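Local coordinates for protein trans-4-hydroxy-L-proline dehydratase (PDB 6VXC) that catalyses, as a glycyl radical enzyme, the dehydration of trans-4-hydroxy-L-proline to (S)-1-pyrroline-5-carboxylate in the anaerobic breakdown of hydroxyproline, at residues P178-C183 with C454-C459; K462-L467 with K556-G561; E174-G179 with Y357-N362; I443-L448 with A563-R568. All coordinates share one frame; numbering follows the deposited sequence.

Contact 1 of 4, residues P178-C183 with C454-C459; sequences PGHTVC and CVETGC
The imidazole of His-180 meets Glu-456 with its edge: both the carboxylate oxygen OE2 and the methylene CB of Glu-456 lie close to the ring plane, while the ring of Tyr-465 packs nearly perpendicular to the imidazole. In this glycyl radical enzyme active site, the loop of His-180 meets the segment bearing Cys-454 and, at the start of strand 456-458, Glu-456, by similarity the cysteine radical intermediate and the proton acceptor. A His-carboxylate hydrogen bond joins the segments. His-180 NE2 donates to Glu-456 OE2 over 2.7 Å, almost straight at 169°, and approaches the anti lone pair of that oxygen; ring and carboxylate are turned 33° apart. Histidine suits the place because it delivers a directional N-H from a rigid, flat group. Glutamate is long enough to bend at chi2 (87°) and fold back toward the backbone before it, where OE1 accepts from Val-455 N at 2.6 Å and Cys-454 N adds weak bonds to both oxygens. OE2 also bonds a glycerol, probably from the crystallisation liquor, consistent with the carboxylate bordering a pocket. Tightest among the carbon contacts, Glu-456 CB sits 3.3 Å from His-180 CE1.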
loop_
_atom_site.group_PDB
_atom_site.type_symbol
_atom_site.label_atom_id
_atom_site.label_comp_id
_atom_site.label_asym_id
_atom_site.label_seq_id
_atom_site.Cartn_x
_atom_site.Cartn_y
_atom_site.Cartn_z
ATOM N N PRO A 178 8.656 -6.512 -4.668
ATOM C CA PRO A 178 7.221 -6.532 -5.007
ATOM C C PRO A 178 6.299 -6.511 -3.801
ATOM O O PRO A 178 5.380 -5.681 -3.747
ATOM C CB PRO A 178 7.091 -7.828 -5.821
ATOM C CG PRO A 178 8.429 -7.977 -6.484
ATOM C CD PRO A 178 9.427 -7.478 -5.470
ATOM N N GLY A 179 6.498 -7.426 -2.856
ATOM C CA GLY A 179 5.729 -7.398 -1.627
ATOM C C GLY A 179 4.249 -7.311 -1.907
ATOM O O GLY A 179 3.691 -8.092 -2.681
ATOM N N HIS A 180 3.601 -6.354 -1.257
ATOM C CA HIS A 180 2.185 -6.082 -1.454
ATOM C C HIS A 180 1.339 -7.322 -1.178
ATOM O O HIS A 180 0.488 -7.693 -1.983
ATOM C CB HIS A 180 1.910 -5.553 -2.865
ATOM C CG HIS A 180 0.595 -4.855 -2.983
ATOM N ND1 HIS A 180 -0.577 -5.521 -3.268
ATOM C CD2 HIS A 180 0.260 -3.554 -2.831
ATOM C CE1 HIS A 180 -1.578 -4.659 -3.287
ATOM N NE2 HIS A 180 -1.097 -3.458 -3.026
ATOM N N THR A 181 1.541 -7.944 -0.014
ATOM C CA THR A 181 0.859 -9.206 0.269
ATOM C C THR A 181 0.393 -9.263 1.732
ATOM O O THR A 181 0.772 -8.437 2.567
ATOM C CB THR A 181 1.761 -10.402 -0.100
ATOM O OG1 THR A 181 0.971 -11.594 -0.167
ATOM C CG2 THR A 181 2.854 -10.600 0.920
ATOM N N VAL A 182 -0.456 -10.251 2.032
ATOM C CA VAL A 182 -1.210 -10.320 3.287
ATOM C C VAL A 182 -1.144 -11.742 3.823
ATOM O O VAL A 182 -1.249 -12.711 3.068
ATOM C CB VAL A 182 -2.679 -9.868 3.085
ATOM C CG1 VAL A 182 -3.520 -9.975 4.394
ATOM C CG2 VAL A 182 -2.715 -8.430 2.555
ATOM N N CYS A 183 -1.001 -11.863 5.134
ATOM C CA CYS A 183 -0.901 -13.165 5.772
ATOM C C CYS A 183 -2.231 -13.910 5.691
ATOM O O CYS A 183 -3.302 -13.314 5.812
ATOM C CB CYS A 183 -0.490 -12.981 7.235
ATOM S SG CYS A 183 0.093 -14.458 8.061
ATOM N N CYS A 454 -3.650 0.413 0.066
ATOM C CA CYS A 454 -4.661 1.464 0.122
ATOM C C CYS A 454 -6.077 0.923 -0.085
ATOM O O CYS A 454 -6.933 1.077 0.788
ATOM C CB CYS A 454 -4.339 2.547 -0.912
ATOM S SG CYS A 454 -2.815 3.460 -0.558
ATOM N N VAL A 455 -6.338 0.290 -1.229
ATOM C CA VAL A 455 -7.668 -0.210 -1.555
ATOM C C VAL A 455 -7.577 -1.522 -2.332
ATOM O O VAL A 455 -8.563 -1.958 -2.926
ATOM C CB VAL A 455 -8.470 0.820 -2.379
ATOM C CG1 VAL A 455 -8.699 2.130 -1.591
ATOM C CG2 VAL A 455 -7.776 1.061 -3.756
ATOM N N GLU A 456 -6.409 -2.163 -2.336
ATOM C CA GLU A 456 -6.118 -3.198 -3.332
ATOM C C GLU A 456 -6.691 -4.556 -2.925
ATOM O O GLU A 456 -6.362 -5.078 -1.861
ATOM C CB GLU A 456 -4.613 -3.299 -3.568
ATOM C CG GLU A 456 -4.011 -2.033 -4.175
ATOM C CD GLU A 456 -3.600 -1.016 -3.128
ATOM O OE1 GLU A 456 -4.372 -0.068 -2.876
ATOM O OE2 GLU A 456 -2.509 -1.177 -2.553
ATOM N N THR A 457 -7.517 -5.133 -3.803
ATOM C CA THR A 457 -8.211 -6.396 -3.564
ATOM C C THR A 457 -7.293 -7.587 -3.802
ATOM O O THR A 457 -6.591 -7.645 -4.816
ATOM C CB THR A 457 -9.409 -6.514 -4.494
ATOM O OG1 THR A 457 -10.272 -5.403 -4.291
ATOM C CG2 THR A 457 -10.176 -7.812 -4.218
ATOM N N GLY A 458 -7.307 -8.540 -2.880
ATOM C CA GLY A 458 -6.475 -9.718 -3.019
ATOM C C GLY A 458 -6.991 -10.882 -2.209
ATOM O O GLY A 458 -7.789 -10.722 -1.280
ATOM N N CYS A 459 -6.510 -12.061 -2.557
ATOM C CA CYS A 459 -6.868 -13.278 -1.845
ATOM C C CYS A 459 -5.763 -13.586 -0.824
ATOM O O CYS A 459 -4.730 -14.180 -1.157
ATOM C CB CYS A 459 -7.104 -14.419 -2.822
ATOM S SG CYS A 459 -7.662 -15.905 -1.972
HETATM O O HOH W 1 -1.688 -13.053 -0.333
#

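Contact 2 of 4, residues K462-L467 with K556-G561; sequences KEAYVL and KDYQRG
Tyr-558 reaches Ala-464 with the hydroxyl end of its ring. The methyl CB of Ala-464 rests obliquely against the phenol, 3.7 Å from Tyr-558 CZ, and Tyr-558 OH comes to 3.5 Å from Ala-464 CA. Beside it, Glu-463 O lies at the ring edge near its plane, 3.6 Å from Tyr-558 OH, as a packing neighbour. The polar link runs through a water: it lies 2.6 Å from Tyr-558 OH, in the ring plane, and accepts from Tyr-465 N at 2.9 Å. Thr-181 OG1 is a further probable hydrogen-bond partner of the same hydroxyl. Alanine suits the strand here, since its single methyl lets a whole phenol pass close to the backbone.

One shell out, the tyrosine leaves its backbone with CG opposite the nitrogen (chi1 172°), which sends the ring out from its turn toward the strand. That turn is held by Asp-557, whose OD2 accepts from Gln-559 N at 2.9 Å in an Asx turn, while Tyr-558 N is bonded to Ser-545 OG. Gly-561, with its positive phi, adopts backbone angles at which a side chain would collide with the preceding carbonyl. On the other side, Ala-464 is fixed by backbone bonds to Tyr-565 and Thr-567 in the parallel sheet of strands 463-472 and 565-573, part of the barrel of glycyl radical enzymes.

A buried hydroxyl thus finds polar partners without bonding the strand directly: carbon atoms make the direct touch, and the water carries the hydrogen bonding from phenol to backbone.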
loop_
_atom_site.group_PDB
_atom_site.type_symbol
_atom_site.label_atom_id
_atom_site.label_comp_id
_atom_site.label_asym_id
_atom_site.label_seq_id
_atom_site.Cartn_x
_atom_site.Cartn_y
_atom_site.Cartn_z
ATOM N N LYS A 462 -2.878 -16.399 -0.433
ATOM C CA LYS A 462 -2.920 -17.317 -1.565
ATOM C C LYS A 462 -2.588 -16.636 -2.895
ATOM O O LYS A 462 -2.748 -17.259 -3.951
ATOM C CB LYS A 462 -4.293 -17.971 -1.678
ATOM C CG LYS A 462 -4.756 -18.784 -0.481
ATOM C CD LYS A 462 -6.214 -19.184 -0.661
ATOM C CE LYS A 462 -6.624 -20.343 0.254
ATOM N NZ LYS A 462 -6.124 -20.160 1.624
ATOM N N GLU A 463 -2.142 -15.383 -2.880
ATOM C CA GLU A 463 -2.018 -14.614 -4.107
ATOM C C GLU A 463 -0.782 -13.739 -4.044
ATOM O O GLU A 463 -0.467 -13.160 -3.002
ATOM C CB GLU A 463 -3.277 -13.739 -4.351
ATOM C CG GLU A 463 -3.214 -12.921 -5.628
ATOM C CD GLU A 463 -4.510 -12.184 -5.951
ATOM O OE1 GLU A 463 -5.397 -12.093 -5.066
ATOM O OE2 GLU A 463 -4.642 -11.695 -7.097
ATOM N N ALA A 464 -0.082 -13.655 -5.163
ATOM C CA ALA A 464 0.833 -12.558 -5.428
ATOM C C ALA A 464 0.090 -11.575 -6.320
ATOM O O ALA A 464 -0.229 -11.885 -7.472
ATOM C CB ALA A 464 2.115 -13.059 -6.088
ATOM N N TYR A 465 -0.214 -10.401 -5.784
ATOM C CA TYR A 465 -0.915 -9.361 -6.540
ATOM C C TYR A 465 -0.048 -8.117 -6.436
ATOM O O TYR A 465 -0.079 -7.405 -5.432
ATOM C CB TYR A 465 -2.363 -9.142 -6.053
ATOM C CG TYR A 465 -2.623 -8.893 -4.565
ATOM C CD1 TYR A 465 -2.404 -9.892 -3.623
ATOM C CD2 TYR A 465 -3.191 -7.691 -4.123
ATOM C CE1 TYR A 465 -2.673 -9.680 -2.260
ATOM C CE2 TYR A 465 -3.468 -7.476 -2.783
ATOM C CZ TYR A 465 -3.209 -8.470 -1.853
ATOM O OH TYR A 465 -3.485 -8.240 -0.516
ATOM N N VAL A 466 0.755 -7.896 -7.491
ATOM C CA VAL A 466 1.867 -6.952 -7.481
ATOM C C VAL A 466 1.447 -5.671 -8.202
ATOM O O VAL A 466 0.980 -5.711 -9.343
ATOM C CB VAL A 466 3.119 -7.572 -8.129
ATOM C CG1 VAL A 466 4.256 -6.556 -8.192
ATOM C CG2 VAL A 466 3.564 -8.842 -7.376
ATOM N N LEU A 467 1.620 -4.538 -7.531
ATOM C CA LEU A 467 1.472 -3.232 -8.161
ATOM C C LEU A 467 2.794 -2.879 -8.832
ATOM O O LEU A 467 3.858 -3.059 -8.229
ATOM C CB LEU A 467 1.117 -2.171 -7.119
ATOM C CG LEU A 467 -0.370 -1.951 -6.795
ATOM C CD1 LEU A 467 -1.057 -3.255 -6.480
ATOM C CD2 LEU A 467 -0.530 -0.984 -5.637
ATOM N N LYS A 556 7.808 -24.044 -5.607
ATOM C CA LYS A 556 8.037 -22.845 -6.400
ATOM C C LYS A 556 7.962 -21.609 -5.513
ATOM O O LYS A 556 6.987 -21.415 -4.776
ATOM C CB LYS A 556 7.026 -22.743 -7.543
ATOM C CG LYS A 556 7.314 -21.582 -8.478
ATOM C CD LYS A 556 6.248 -21.424 -9.546
ATOM C CE LYS A 556 6.344 -22.495 -10.612
ATOM N NZ LYS A 556 5.515 -22.109 -11.801
ATOM N N ASP A 557 9.004 -20.788 -5.592
ATOM C CA ASP A 557 9.117 -19.605 -4.756
ATOM C C ASP A 557 7.995 -18.599 -5.063
ATOM O O ASP A 557 7.549 -18.449 -6.206
ATOM C CB ASP A 557 10.484 -18.961 -4.968
ATOM C CG ASP A 557 10.762 -17.843 -3.987
ATOM O OD1 ASP A 557 11.119 -18.141 -2.831
ATOM O OD2 ASP A 557 10.591 -16.665 -4.368
ATOM N N TYR A 558 7.562 -17.891 -4.022
ATOM C CA TYR A 558 6.514 -16.878 -4.169
ATOM C C TYR A 558 6.877 -15.839 -5.222
ATOM O O TYR A 558 6.010 -15.381 -5.973
ATOM C CB TYR A 558 6.259 -16.218 -2.808
ATOM C CG TYR A 558 5.332 -15.023 -2.810
ATOM C CD1 TYR A 558 3.964 -15.182 -2.704
ATOM C CD2 TYR A 558 5.842 -13.730 -2.848
ATOM C CE1 TYR A 558 3.117 -14.081 -2.682
ATOM C CE2 TYR A 558 5.012 -12.636 -2.828
ATOM C CZ TYR A 558 3.658 -12.812 -2.746
ATOM O OH TYR A 558 2.864 -11.699 -2.728
ATOM N N GLN A 559 8.155 -15.468 -5.308
ATOM C CA GLN A 559 8.569 -14.431 -6.247
ATOM C C GLN A 559 8.606 -14.909 -7.695
ATOM O O GLN A 559 8.864 -14.099 -8.581
ATOM C CB GLN A 559 9.934 -13.870 -5.856
ATOM C CG GLN A 559 10.106 -12.371 -6.101
ATOM C CD GLN A 559 9.470 -11.514 -5.009
ATOM O OE1 GLN A 559 8.262 -11.294 -5.005
ATOM N NE2 GLN A 559 10.290 -11.031 -4.076
ATOM N N ARG A 560 8.341 -16.179 -7.981
ATOM C CA ARG A 560 8.301 -16.578 -9.382
ATOM C C ARG A 560 7.055 -17.389 -9.711
ATOM O O ARG A 560 7.061 -18.173 -10.659
ATOM C CB ARG A 560 9.568 -17.335 -9.796
ATOM C CG ARG A 560 9.763 -18.727 -9.205
ATOM C CD ARG A 560 11.088 -19.356 -9.691
ATOM N NE ARG A 560 11.261 -20.717 -9.189
ATOM C CZ ARG A 560 10.827 -21.810 -9.807
ATOM N NH1 ARG A 560 10.193 -21.716 -10.967
ATOM N NH2 ARG A 560 11.036 -23.005 -9.267
ATOM N N GLY A 561 5.972 -17.193 -8.960
ATOM C CA GLY A 561 4.689 -17.756 -9.311
ATOM C C GLY A 561 4.177 -18.882 -8.438
ATOM O O GLY A 561 3.229 -19.556 -8.839
HETATM O O HOH W 2 1.029 -9.945 -3.188
#

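Contact 3 of 4, residues E174-G179 with Y357-N362; sequences EQRAPG and YTDFAN
Arg-176 holds Asp-359 in a buried salt bridge, gripping one carboxylate oxygen end-on with both terminal nitrogens. The shorter and straighter bond runs from Arg-176 NH2 to Asp-359 OD1, 2.9 Å long with an angle of 157°; Arg-176 NH1 adds a longer one to the same OD1 at 3.3 Å. Both donors arrive on the syn side of OD1, somewhat out of the carboxylate plane, and the two flat groups lie only 20° apart. Asp-359 OD2 receives just a weak bond from Arg-176 NH2. That nitrogen also bonds Asn-295 OD1, and NE has a partner elsewhere. Two waters extend the network, both accepting weakly from Arg-176 NH1: one donates to Asp-359 OD1 at 2.9 Å, the other to Thr-358 O at 2.8 Å. NH1 thus shares two protons among three acceptors. Arginine fits because it carries several coplanar donors on a long chain, bent here at chi3 (80°), and aspartate because its short arm keeps the charge near its loop, anchored by Asp-359 N on Gln-394 OE1. Such pairing of opposite charges ties two loops together inside the catalytic core of this glycyl radical enzyme, with the Asp-359 side chain about 10 Å from that of Cys-454.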
loop_
_atom_site.group_PDB
_atom_site.type_symbol
_atom_site.label_atom_id
_atom_site.label_comp_id
_atom_site.label_asym_id
_atom_site.label_seq_id
_atom_site.Cartn_x
_atom_site.Cartn_y
_atom_site.Cartn_z
ATOM N N GLU A 174 11.912 -0.181 -8.273
ATOM C CA GLU A 174 13.232 0.434 -8.363
ATOM C C GLU A 174 13.942 0.491 -7.015
ATOM O O GLU A 174 15.174 0.457 -6.974
ATOM C CB GLU A 174 13.148 1.837 -8.976
ATOM C CG GLU A 174 12.372 2.890 -8.182
ATOM C CD GLU A 174 12.748 4.308 -8.609
ATOM O OE1 GLU A 174 11.911 4.982 -9.263
ATOM O OE2 GLU A 174 13.896 4.727 -8.306
ATOM N N GLN A 175 13.205 0.641 -5.915
ATOM C CA GLN A 175 13.811 0.746 -4.592
ATOM C C GLN A 175 13.216 -0.211 -3.572
ATOM O O GLN A 175 13.601 -0.154 -2.399
ATOM C CB GLN A 175 13.680 2.172 -4.065
ATOM C CG GLN A 175 14.499 3.199 -4.836
ATOM C CD GLN A 175 14.172 4.595 -4.406
ATOM O OE1 GLN A 175 14.041 4.866 -3.207
ATOM N NE2 GLN A 175 14.029 5.502 -5.373
ATOM N N ARG A 176 12.262 -1.043 -3.969
ATOM C CA ARG A 176 11.587 -1.955 -3.063
ATOM C C ARG A 176 11.273 -3.232 -3.811
ATOM O O ARG A 176 11.219 -3.251 -5.043
ATOM C CB ARG A 176 10.285 -1.361 -2.479
ATOM C CG ARG A 176 10.465 -0.016 -1.813
ATOM C CD ARG A 176 9.229 0.413 -1.055
ATOM N NE ARG A 176 9.153 -0.241 0.241
ATOM C CZ ARG A 176 8.225 0.017 1.155
ATOM N NH1 ARG A 176 7.281 0.925 0.907
ATOM N NH2 ARG A 176 8.255 -0.623 2.310
ATOM N N ALA A 177 11.041 -4.292 -3.040
ATOM C CA ALA A 177 10.633 -5.576 -3.570
ATOM C C ALA A 177 9.122 -5.618 -3.786
ATOM O O ALA A 177 8.372 -4.861 -3.158
ATOM C CB ALA A 177 11.056 -6.694 -2.624
ATOM N N PRO A 178 8.656 -6.512 -4.668
ATOM C CA PRO A 178 7.221 -6.532 -5.007
ATOM C C PRO A 178 6.299 -6.511 -3.801
ATOM O O PRO A 178 5.380 -5.681 -3.747
ATOM C CB PRO A 178 7.091 -7.828 -5.821
ATOM C CG PRO A 178 8.429 -7.977 -6.484
ATOM C CD PRO A 178 9.427 -7.478 -5.470
ATOM N N GLY A 179 6.498 -7.426 -2.856
ATOM C CA GLY A 179 5.729 -7.398 -1.627
ATOM C C GLY A 179 4.249 -7.311 -1.907
ATOM O O GLY A 179 3.691 -8.092 -2.681
ATOM N N TYR A 357 6.099 8.274 6.112
ATOM C CA TYR A 357 6.759 7.267 6.942
ATOM C C TYR A 357 5.945 5.979 7.058
ATOM O O TYR A 357 6.499 4.946 7.443
ATOM C CB TYR A 357 7.013 7.795 8.368
ATOM C CG TYR A 357 8.015 8.921 8.529
ATOM C CD1 TYR A 357 9.388 8.690 8.460
ATOM C CD2 TYR A 357 7.587 10.217 8.780
ATOM C CE1 TYR A 357 10.310 9.742 8.621
ATOM C CE2 TYR A 357 8.481 11.269 8.945
ATOM C CZ TYR A 357 9.844 11.031 8.861
ATOM O OH TYR A 357 10.720 12.083 9.031
ATOM N N THR A 358 4.640 6.022 6.805
ATOM C CA THR A 358 3.811 4.840 7.021
ATOM C C THR A 358 4.086 3.792 5.938
ATOM O O THR A 358 4.555 4.108 4.841
ATOM C CB THR A 358 2.328 5.221 7.060
ATOM O OG1 THR A 358 1.913 5.763 5.798
ATOM C CG2 THR A 358 2.081 6.277 8.146
ATOM N N ASP A 359 3.797 2.523 6.266
ATOM C CA ASP A 359 4.070 1.403 5.368
ATOM C C ASP A 359 2.809 0.617 5.035
ATOM O O ASP A 359 2.907 -0.545 4.639
ATOM C CB ASP A 359 5.130 0.463 5.961
ATOM C CG ASP A 359 6.026 -0.194 4.888
ATOM O OD1 ASP A 359 5.827 0.034 3.678
ATOM O OD2 ASP A 359 6.942 -0.938 5.282
ATOM N N PHE A 360 1.626 1.211 5.226
ATOM C CA PHE A 360 0.392 0.724 4.618
ATOM C C PHE A 360 0.084 -0.719 5.010
ATOM O O PHE A 360 -0.270 -1.544 4.167
ATOM C CB PHE A 360 0.442 0.863 3.088
ATOM C CG PHE A 360 0.583 2.265 2.618
ATOM C CD1 PHE A 360 1.824 2.863 2.548
ATOM C CD2 PHE A 360 -0.531 3.001 2.262
ATOM C CE1 PHE A 360 1.956 4.154 2.129
ATOM C CE2 PHE A 360 -0.401 4.299 1.842
ATOM C CZ PHE A 360 0.851 4.880 1.781
ATOM N N ALA A 361 0.193 -1.014 6.302
ATOM C CA ALA A 361 -0.187 -2.322 6.832
ATOM C C ALA A 361 -1.681 -2.265 7.123
ATOM O O ALA A 361 -2.108 -1.711 8.134
ATOM C CB ALA A 361 0.615 -2.686 8.072
ATOM N N ASN A 362 -2.469 -2.835 6.226
ATOM C CA ASN A 362 -3.910 -2.633 6.175
ATOM C C ASN A 362 -4.635 -3.799 6.855
ATOM O O ASN A 362 -4.558 -4.937 6.393
ATOM C CB ASN A 362 -4.321 -2.486 4.709
ATOM C CG ASN A 362 -5.759 -2.058 4.532
ATOM O OD1 ASN A 362 -6.636 -2.438 5.296
ATOM N ND2 ASN A 362 -6.015 -1.309 3.466
HETATM O O HOH W 3 5.423 3.324 2.311
HETATM O O HOH W 4 4.242 0.730 1.405
#

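Contact 4 of 4, residues I443-L448 with A563-R568; sequences IEDARL and ARYNTR
A salt bridge and a tyrosine hydrogen bond, both ending on one carboxylate oxygen, tie the short helix 443-446 to the start of strand 565-573 and the residue before it; the strand belongs to the parallel sheet in the glycyl radical enzyme barrel. The acceptor is Asp-445 OD2. Tyr-565 OH donates to Asp-445 OD2 over a short 2.5 Å, on the anti lone pair, with the carboxylate and ring planes turned 80° apart. Arg-564 NH1 donates to Asp-445 OD2 at 3.0 Å and 161°, coming on the syn side, somewhat out of the carboxylate plane; the oxygen itself lies in the guanidinium plane. The anti and syn approaches bring the two donors to one oxygen from different directions. The consecutive residues reach it by different routes: the tyrosine as a rigid rod ending in a hydroxyl, the arginine as a flexible chain bent at chi3 (-57°) that brings NH1 round to the acid. Arg-564 is shared, because its NE forms a salt bridge with Asp-550, so the guanidinium spans two acids and its orientation is probably set by both. Aspartate suits the place because its short arm keeps the acid near the helix, within reach of both donors. The two donor side chains also pack on each other, with Arg-564 CG 3.7 Å above one face of the Tyr-565 ring, offset toward its rim.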
loop_
_atom_site.group_PDB
_atom_site.type_symbol
_atom_site.label_atom_id
_atom_site.label_comp_id
_atom_site.label_asym_id
_atom_site.label_seq_id
_atom_site.Cartn_x
_atom_site.Cartn_y
_atom_site.Cartn_z
ATOM N N ILE A 443 -15.138 -19.210 -4.942
ATOM C CA ILE A 443 -15.881 -18.549 -3.863
ATOM C C ILE A 443 -15.278 -18.920 -2.514
ATOM O O ILE A 443 -15.190 -18.085 -1.604
ATOM C CB ILE A 443 -17.389 -18.875 -3.924
ATOM C CG1 ILE A 443 -18.150 -18.154 -2.806
ATOM C CG2 ILE A 443 -17.652 -20.344 -3.777
ATOM C CD1 ILE A 443 -18.141 -16.644 -2.909
ATOM N N GLU A 444 -14.813 -20.163 -2.373
ATOM C CA GLU A 444 -14.191 -20.558 -1.116
ATOM C C GLU A 444 -12.977 -19.691 -0.803
ATOM O O GLU A 444 -12.795 -19.252 0.336
ATOM C CB GLU A 444 -13.760 -22.023 -1.141
ATOM C CG GLU A 444 -13.009 -22.383 0.147
ATOM C CD GLU A 444 -12.808 -23.865 0.374
ATOM O OE1 GLU A 444 -12.886 -24.636 -0.606
ATOM O OE2 GLU A 444 -12.587 -24.260 1.551
ATOM N N ASP A 445 -12.137 -19.438 -1.801
ATOM C CA ASP A 445 -10.958 -18.615 -1.579
ATOM C C ASP A 445 -11.319 -17.139 -1.470
ATOM O O ASP A 445 -10.714 -16.409 -0.681
ATOM C CB ASP A 445 -9.927 -18.848 -2.696
ATOM C CG ASP A 445 -9.266 -20.231 -2.621
ATOM O OD1 ASP A 445 -9.355 -20.888 -1.556
ATOM O OD2 ASP A 445 -8.630 -20.649 -3.618
ATOM N N ALA A 446 -12.302 -16.681 -2.242
ATOM C CA ALA A 446 -12.651 -15.264 -2.194
ATOM C C ALA A 446 -13.144 -14.844 -0.810
ATOM O O ALA A 446 -12.881 -13.716 -0.379
ATOM C CB ALA A 446 -13.714 -14.949 -3.249
ATOM N N ARG A 447 -13.847 -15.737 -0.101
ATOM C CA ARG A 447 -14.333 -15.442 1.240
ATOM C C ARG A 447 -13.205 -15.208 2.236
ATOM O O ARG A 447 -13.463 -14.699 3.332
ATOM C CB ARG A 447 -15.236 -16.581 1.725
ATOM C CG ARG A 447 -16.582 -16.639 1.017
ATOM C CD ARG A 447 -17.291 -17.972 1.271
ATOM N NE ARG A 447 -18.633 -17.992 0.698
ATOM C CZ ARG A 447 -19.297 -19.096 0.364
ATOM N NH1 ARG A 447 -20.516 -18.998 -0.148
ATOM N NH2 ARG A 447 -18.752 -20.290 0.547
ATOM N N LEU A 448 -11.973 -15.567 1.896
ATOM C CA LEU A 448 -10.843 -15.294 2.769
ATOM C C LEU A 448 -10.157 -13.980 2.423
ATOM O O LEU A 448 -9.195 -13.600 3.091
ATOM C CB LEU A 448 -9.829 -16.456 2.693
ATOM C CG LEU A 448 -10.399 -17.850 2.984
ATOM C CD1 LEU A 448 -9.388 -18.997 2.754
ATOM C CD2 LEU A 448 -10.965 -17.930 4.396
ATOM N N ALA A 563 2.482 -18.719 -5.711
ATOM C CA ALA A 563 1.158 -18.450 -5.165
ATOM C C ALA A 563 0.075 -19.119 -6.008
ATOM O O ALA A 563 0.227 -19.308 -7.220
ATOM C CB ALA A 563 0.905 -16.944 -5.117
ATOM N N ARG A 564 -1.044 -19.463 -5.359
ATOM C CA ARG A 564 -2.159 -20.053 -6.099
ATOM C C ARG A 564 -2.657 -19.108 -7.188
ATOM O O ARG A 564 -3.028 -19.548 -8.276
ATOM C CB ARG A 564 -3.313 -20.420 -5.160
ATOM C CG ARG A 564 -4.521 -21.052 -5.863
ATOM C CD ARG A 564 -5.552 -21.565 -4.837
ATOM N NE ARG A 564 -4.947 -22.526 -3.920
ATOM C CZ ARG A 564 -5.533 -23.047 -2.841
ATOM N NH1 ARG A 564 -6.775 -22.705 -2.504
ATOM N NH2 ARG A 564 -4.860 -23.913 -2.089
ATOM N N TYR A 565 -2.712 -17.821 -6.893
ATOM C CA TYR A 565 -3.173 -16.819 -7.838
ATOM C C TYR A 565 -2.074 -15.796 -8.076
ATOM O O TYR A 565 -1.348 -15.427 -7.152
ATOM C CB TYR A 565 -4.441 -16.117 -7.328
ATOM C CG TYR A 565 -5.573 -17.062 -6.957
ATOM C CD1 TYR A 565 -6.384 -17.640 -7.940
ATOM C CD2 TYR A 565 -5.843 -17.354 -5.631
ATOM C CE1 TYR A 565 -7.416 -18.477 -7.607
ATOM C CE2 TYR A 565 -6.871 -18.209 -5.277
ATOM C CZ TYR A 565 -7.661 -18.766 -6.267
ATOM O OH TYR A 565 -8.696 -19.597 -5.928
ATOM N N ASN A 566 -1.980 -15.318 -9.312
ATOM C CA ASN A 566 -0.947 -14.365 -9.687
ATOM C C ASN A 566 -1.550 -13.298 -10.582
ATOM O O ASN A 566 -2.113 -13.595 -11.639
ATOM C CB ASN A 566 0.237 -15.066 -10.366
ATOM C CG ASN A 566 1.004 -15.940 -9.399
ATOM O OD1 ASN A 566 1.902 -15.473 -8.703
ATOM N ND2 ASN A 566 0.622 -17.207 -9.314
ATOM N N THR A 567 -1.486 -12.067 -10.108
ATOM C CA THR A 567 -1.945 -10.909 -10.851
ATOM C C THR A 567 -0.921 -9.794 -10.702
ATOM O O THR A 567 -0.146 -9.764 -9.749
ATOM C CB THR A 567 -3.328 -10.428 -10.359
ATOM O OG1 THR A 567 -3.253 -10.170 -8.958
ATOM C CG2 THR A 567 -4.404 -11.475 -10.607
ATOM N N ARG A 568 -0.939 -8.873 -11.662
ATOM C CA ARG A 568 -0.131 -7.664 -11.655
ATOM C C ARG A 568 -1.018 -6.495 -12.053
ATOM O O ARG A 568 -1.920 -6.645 -12.882
ATOM C CB ARG A 568 1.058 -7.761 -12.632
ATOM C CG ARG A 568 2.368 -8.175 -11.968
ATOM C CD ARG A 568 3.502 -8.449 -12.950
ATOM N NE ARG A 568 4.765 -7.931 -12.436
ATOM C CZ ARG A 568 5.408 -8.443 -11.388
ATOM N NH1 ARG A 568 4.898 -9.476 -10.735
ATOM N NH2 ARG A 568 6.555 -7.922 -10.996
#

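Overall arrangement
Contacts 1, 2 and 4 cluster, with about 11 Å between each pair of centres, while contact 3 has its centre about 10 Å from that of contact 1 and about 21 Å from that of contact 4. The loop before helix 186-189 serves contacts 1 and 3, which share Pro-178 and Gly-179; contacts 2 and 4 meet in the parallel sheet of neighbouring strands 463-472 and 565-573. Along the chain contact 3 closes first, contact 2 is nested within the loop closed by contact 4, and contacts 1 and 4 interleave. Distant parts of the chain thus meet along a path from the active site at contact 1 outward to the partly exposed contact 4, away from the annotated sites.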